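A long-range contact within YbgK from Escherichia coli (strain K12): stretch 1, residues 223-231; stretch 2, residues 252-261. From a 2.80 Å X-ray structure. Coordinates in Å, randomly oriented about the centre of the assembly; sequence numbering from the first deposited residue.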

ATOM      1  N   GLU A 223     -20.460 -11.295  -7.023  1.00 51.55           N
ATOM      2  CA  GLU A 223     -19.834 -10.159  -6.335  1.00 49.91           C
ATOM      3  C   GLU A 223     -18.801 -10.628  -5.315  1.00 51.59           C
ATOM      4  O   GLU A 223     -19.061 -11.549  -4.536  1.00 51.67           O
ATOM      5  CB  GLU A 223     -20.885  -9.274  -5.647  1.00 52.08           C
ATOM      6  N   LEU A 224     -17.638  -9.973  -5.310  1.00 45.78           N
ATOM      7  CA  LEU A 224     -16.558 -10.314  -4.398  1.00 43.88           C
ATOM      8  C   LEU A 224     -16.609  -9.439  -3.156  1.00 46.09           C
ATOM      9  O   LEU A 224     -16.613  -8.210  -3.267  1.00 45.55           O
ATOM     10  CB  LEU A 224     -15.201 -10.165  -5.097  1.00 42.83           C
ATOM     11  CG  LEU A 224     -14.806 -11.366  -5.940  1.00 47.52           C
ATOM     12  CD1 LEU A 224     -15.097 -11.141  -7.401  1.00 48.31           C
ATOM     13  CD2 LEU A 224     -13.346 -11.703  -5.749  1.00 48.91           C
ATOM     14  N   LEU A 225     -16.563 -10.073  -1.971  1.00 41.44           N
ATOM     15  CA  LEU A 225     -16.588  -9.345  -0.706  1.00 40.50           C
ATOM     16  C   LEU A 225     -15.207  -8.685  -0.500  1.00 41.67           C
ATOM     17  O   LEU A 225     -14.192  -9.291  -0.847  1.00 40.30           O
ATOM     18  CB  LEU A 225     -16.935 -10.270   0.478  1.00 40.96           C
ATOM     19  CG  LEU A 225     -18.062 -11.293   0.322  1.00 46.89           C
ATOM     20  CD1 LEU A 225     -18.110 -12.208   1.528  1.00 47.34           C
ATOM     21  CD2 LEU A 225     -19.401 -10.609   0.134  1.00 50.51           C
ATOM     22  N   SER A 226     -15.163  -7.453   0.040  1.00 37.17           N
ATOM     23  CA  SER A 226     -13.896  -6.720   0.243  1.00 35.47           C
ATOM     24  C   SER A 226     -12.875  -7.527   1.069  1.00 37.64           C
ATOM     25  O   SER A 226     -13.141  -7.861   2.226  1.00 37.44           O
ATOM     26  CB  SER A 226     -14.148  -5.377   0.915  1.00 39.11           C
ATOM     27  OG  SER A 226     -14.696  -4.444  -0.000  1.00 47.61           O
ATOM     28  N   HIS A 227     -11.723  -7.846   0.450  1.00 32.60           N
ATOM     29  CA  HIS A 227     -10.674  -8.675   1.045  1.00 31.42           C
ATOM     30  C   HIS A 227      -9.361  -7.936   1.101  1.00 33.77           C
ATOM     31  O   HIS A 227      -9.091  -7.092   0.252  1.00 32.87           O
ATOM     32  CB  HIS A 227     -10.490  -9.993   0.248  1.00 32.03           C
ATOM     33  CG  HIS A 227     -10.457  -9.818  -1.240  1.00 35.16           C
ATOM     34  ND1 HIS A 227      -9.427  -9.142  -1.868  1.00 36.03           N
ATOM     35  CD2 HIS A 227     -11.343 -10.228  -2.177  1.00 37.57           C
ATOM     36  CE1 HIS A 227      -9.717  -9.161  -3.159  1.00 35.70           C
ATOM     37  NE2 HIS A 227     -10.858  -9.810  -3.392  1.00 36.97           N
ATOM     38  N   GLY A 228      -8.542  -8.293   2.088  1.00 29.77           N
ATOM     39  CA  GLY A 228      -7.219  -7.715   2.276  1.00 28.77           C
ATOM     40  C   GLY A 228      -6.329  -7.962   1.076  1.00 31.75           C
ATOM     41  O   GLY A 228      -6.375  -9.048   0.491  1.00 31.21           O
ATOM     42  N   LEU A 229      -5.547  -6.939   0.683  1.00 27.84           N
ATOM     43  CA  LEU A 229      -4.635  -6.964  -0.461  1.00 27.05           C
ATOM     44  C   LEU A 229      -3.195  -6.740  -0.016  1.00 29.96           C
ATOM     45  O   LEU A 229      -2.951  -6.297   1.106  1.00 29.49           O
ATOM     46  CB  LEU A 229      -5.007  -5.856  -1.469  1.00 27.20           C
ATOM     47  CG  LEU A 229      -6.463  -5.746  -1.891  1.00 32.74           C
ATOM     48  CD1 LEU A 229      -6.650  -4.580  -2.859  1.00 32.93           C
ATOM     49  CD2 LEU A 229      -6.948  -7.038  -2.524  1.00 35.65           C
ATOM     50  N   LEU A 230      -2.244  -6.998  -0.925  1.00 25.90           N
ATOM     51  CA  LEU A 230      -0.816  -6.771  -0.693  1.00 25.15           C
ATOM     52  C   LEU A 230      -0.120  -6.430  -2.012  1.00 28.54           C
ATOM     53  O   LEU A 230      -0.643  -6.777  -3.072  1.00 28.15           O
ATOM     54  CB  LEU A 230      -0.147  -7.981  -0.013  1.00 25.31           C
ATOM     55  CG  LEU A 230      -0.307  -9.383  -0.633  1.00 30.30           C
ATOM     56  CD1 LEU A 230       0.806  -9.688  -1.633  1.00 30.11           C
ATOM     57  CD2 LEU A 230      -0.283 -10.452   0.451  1.00 33.27           C
ATOM     58  N   PRO A 231       1.044  -5.746  -1.990  1.00 24.85           N
ATOM     59  CA  PRO A 231       1.729  -5.424  -3.258  1.00 24.37           C
ATOM     60  C   PRO A 231       2.056  -6.666  -4.082  1.00 27.86           C
ATOM     61  O   PRO A 231       2.425  -7.692  -3.515  1.00 27.44           O
ATOM     62  CB  PRO A 231       3.012  -4.721  -2.804  1.00 25.83           C
ATOM     63  CG  PRO A 231       2.727  -4.235  -1.445  1.00 30.48           C
ATOM     64  CD  PRO A 231       1.801  -5.230  -0.833  1.00 26.33           C
ATOM     65  N   THR A 252      -7.583  -2.861   1.129  1.00 29.48           N
ATOM     66  CA  THR A 252      -8.774  -3.692   0.870  1.00 29.90           C
ATOM     67  C   THR A 252      -9.356  -3.409  -0.520  1.00 33.79           C
ATOM     68  O   THR A 252      -9.325  -2.268  -0.972  1.00 33.25           O
ATOM     69  CB  THR A 252      -9.849  -3.435   1.935  1.00 38.93           C
ATOM     70  OG1 THR A 252     -10.112  -2.037   2.005  1.00 38.70           O
ATOM     71  CG2 THR A 252      -9.461  -3.983   3.304  1.00 37.95           C
ATOM     72  N   GLY A 253      -9.884  -4.443  -1.172  1.00 30.80           N
ATOM     73  CA  GLY A 253     -10.497  -4.324  -2.493  1.00 31.16           C
ATOM     74  C   GLY A 253     -11.435  -5.467  -2.811  1.00 35.78           C
ATOM     75  O   GLY A 253     -11.301  -6.555  -2.249  1.00 35.10           O
ATOM     76  N   GLY A 254     -12.374  -5.211  -3.717  1.00 33.63           N
ATOM     77  CA  GLY A 254     -13.378  -6.181  -4.134  1.00 34.56           C
ATOM     78  C   GLY A 254     -13.330  -6.509  -5.610  1.00 39.00           C
ATOM     79  O   GLY A 254     -14.382  -6.552  -6.256  1.00 39.89           O
ATOM     80  N   TYR A 255     -12.119  -6.757  -6.151  1.00 34.67           N
ATOM     81  CA  TYR A 255     -11.930  -7.133  -7.557  1.00 34.75           C
ATOM     82  C   TYR A 255     -11.347  -8.551  -7.652  1.00 37.71           C
ATOM     83  O   TYR A 255     -10.595  -8.962  -6.764  1.00 36.31           O
ATOM     84  CB  TYR A 255     -11.003  -6.143  -8.289  1.00 35.56           C
ATOM     85  CG  TYR A 255     -11.609  -4.789  -8.590  1.00 38.10           C
ATOM     86  CD1 TYR A 255     -12.792  -4.680  -9.315  1.00 41.45           C
ATOM     87  CD2 TYR A 255     -10.934  -3.615  -8.279  1.00 38.28           C
ATOM     88  CE1 TYR A 255     -13.340  -3.438  -9.626  1.00 43.00           C
ATOM     89  CE2 TYR A 255     -11.461  -2.367  -8.599  1.00 39.80           C
ATOM     90  CZ  TYR A 255     -12.667  -2.281  -9.274  1.00 48.74           C
ATOM     91  OH  TYR A 255     -13.178  -1.042  -9.588  1.00 50.83           O
ATOM     92  N   PRO A 256     -11.657  -9.306  -8.729  1.00 34.62           N
ATOM     93  CA  PRO A 256     -11.124 -10.675  -8.840  1.00 34.18           C
ATOM     94  C   PRO A 256      -9.619 -10.682  -9.145  1.00 36.66           C
ATOM     95  O   PRO A 256      -9.183 -10.029 -10.091  1.00 36.25           O
ATOM     96  CB  PRO A 256     -11.946 -11.287  -9.980  1.00 37.21           C
ATOM     97  CG  PRO A 256     -12.384 -10.138 -10.791  1.00 42.32           C
ATOM     98  CD  PRO A 256     -12.536  -8.974  -9.866  1.00 37.34           C
ATOM     99  N   ARG A 257      -8.838 -11.391  -8.307  1.00 32.12           N
ATOM    100  CA  ARG A 257      -7.381 -11.487  -8.377  1.00 30.86           C
ATOM    101  C   ARG A 257      -6.951 -12.698  -9.223  1.00 35.33           C
ATOM    102  O   ARG A 257      -7.123 -13.840  -8.792  1.00 35.10           O
ATOM    103  CB  ARG A 257      -6.795 -11.595  -6.953  1.00 29.35           C
ATOM    104  CG  ARG A 257      -7.244 -10.498  -5.987  1.00 34.86           C
ATOM    105  CD  ARG A 257      -7.104 -10.922  -4.534  1.00 38.90           C
ATOM    106  NE  ARG A 257      -8.178 -11.828  -4.119  1.00 43.48           N
ATOM    107  CZ  ARG A 257      -8.363 -12.282  -2.880  1.00 55.93           C
ATOM    108  NH1 ARG A 257      -7.547 -11.911  -1.896  1.00 42.17           N
ATOM    109  NH2 ARG A 257      -9.372 -13.104  -2.613  1.00 43.12           N
ATOM    110  N   ILE A 258      -6.427 -12.447 -10.426  1.00 32.33           N
ATOM    111  CA  ILE A 258      -5.993 -13.519 -11.328  1.00 32.75           C
ATOM    112  C   ILE A 258      -4.622 -14.087 -10.928  1.00 36.59           C
ATOM    113  O   ILE A 258      -4.466 -15.302 -10.963  1.00 36.86           O
ATOM    114  CB  ILE A 258      -5.986 -13.071 -12.814  1.00 36.43           C
ATOM    115  CG1 ILE A 258      -5.853 -14.299 -13.744  1.00 37.67           C
ATOM    116  CG2 ILE A 258      -4.877 -12.039 -13.124  1.00 36.39           C
ATOM    117  CD1 ILE A 258      -6.015 -14.005 -15.177  1.00 45.11           C
ATOM    118  N   ALA A 259      -3.641 -13.231 -10.568  1.00 32.43           N
ATOM    119  CA  ALA A 259      -2.295 -13.689 -10.212  1.00 31.73           C
ATOM    120  C   ALA A 259      -1.647 -12.795  -9.160  1.00 34.76           C
ATOM    121  O   ALA A 259      -2.161 -11.718  -8.860  1.00 33.99           O
ATOM    122  CB  ALA A 259      -1.424 -13.738 -11.459  1.00 32.74           C
ATOM    123  N   CYS A 260      -0.535 -13.262  -8.581  1.00 31.18           N
ATOM    124  CA  CYS A 260       0.223 -12.517  -7.576  1.00 30.30           C
ATOM    125  C   CYS A 260       1.704 -12.626  -7.893  1.00 33.49           C
ATOM    126  O   CYS A 260       2.222 -13.735  -7.997  1.00 33.49           O
ATOM    127  CB  CYS A 260      -0.084 -13.017  -6.165  1.00 30.59           C
ATOM    128  SG  CYS A 260       0.688 -12.035  -4.851  1.00 33.69           S
ATOM    129  N   ILE A 261       2.369 -11.480  -8.091  1.00 29.26           N
ATOM    130  CA  ILE A 261       3.798 -11.414  -8.399  1.00 28.72           C
ATOM    131  C   ILE A 261       4.597 -11.691  -7.119  1.00 31.96           C
ATOM    132  O   ILE A 261       4.244 -11.196  -6.043  1.00 31.28           O
ATOM    133  CB  ILE A 261       4.156 -10.045  -9.036  1.00 31.62           C
ATOM    134  CG1 ILE A 261       3.406  -9.865 -10.378  1.00 32.57           C
ATOM    135  CG2 ILE A 261       5.667  -9.892  -9.254  1.00 32.35           C
ATOM    136  CD1 ILE A 261       3.050  -8.512 -10.660  1.00 39.59           C
TER
HETATM  137  O   HOH W   1       5.004  -9.457  -4.127  1.00 24.98           O

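Stretch 2 meets stretch 1 first as a short antiparallel β-ladder, and the two together bury 604 Å² of surface. At its start, T252 faces G228 in a non-hydrogen-bonded pair, the CA atoms 4.5 Å apart. The side chain of T252 lies on the sheet face to which a CB of G228 would point. From T252 CA a C-H...O contact reaches H227 O at 3.5 Å, a weak supplement to the amide bonds that follow.

Those bonds belong to G253, which forms the hydrogen-bonded pair with H227. H227 N donates to G253 O at 3.0 Å, nearly linearly, and G253 N returns a bond to H227 O at 3.1 Å. The absence of a side chain at G253 matters here, because an ideal CB would lie 2.9 Å from L229 CD1, a clash; instead, L229 CD1 packs 3.7 Å from G253 N. Beyond the ladder, G254 stays close to stretch 1, its CA 4.4 Å from S226 CA.

The chain then turns past L224, whose CD2 lies 4.0 Å from Y255 O and whose CD1 makes an apolar contact with P256 CB at 4.1 Å. Y255 O also lies near the plane of the H227 ring at its edge, 3.5 Å from H227 NE2.

The guanidinium of R257 lies flat on the H227 imidazole, with centres 3.4 Å apart and planes inclined by only 9°, so that two planar π systems stack face to face. G253 O occupies the opposite face of the ring, leaving the imidazole sandwiched between guanidinium and backbone carbonyl. R257 NE and NH2 are hydrogen-bonded elsewhere in the structure.

I258 and A259 do not reach stretch 1, but C260 SG makes an apolar contact with L230 CD1 at 4.0 Å. Finally, the O of water 1 lies 2.7 Å from I261 O and 3.2 Å from P231 O, donating to both and bridging the two ends.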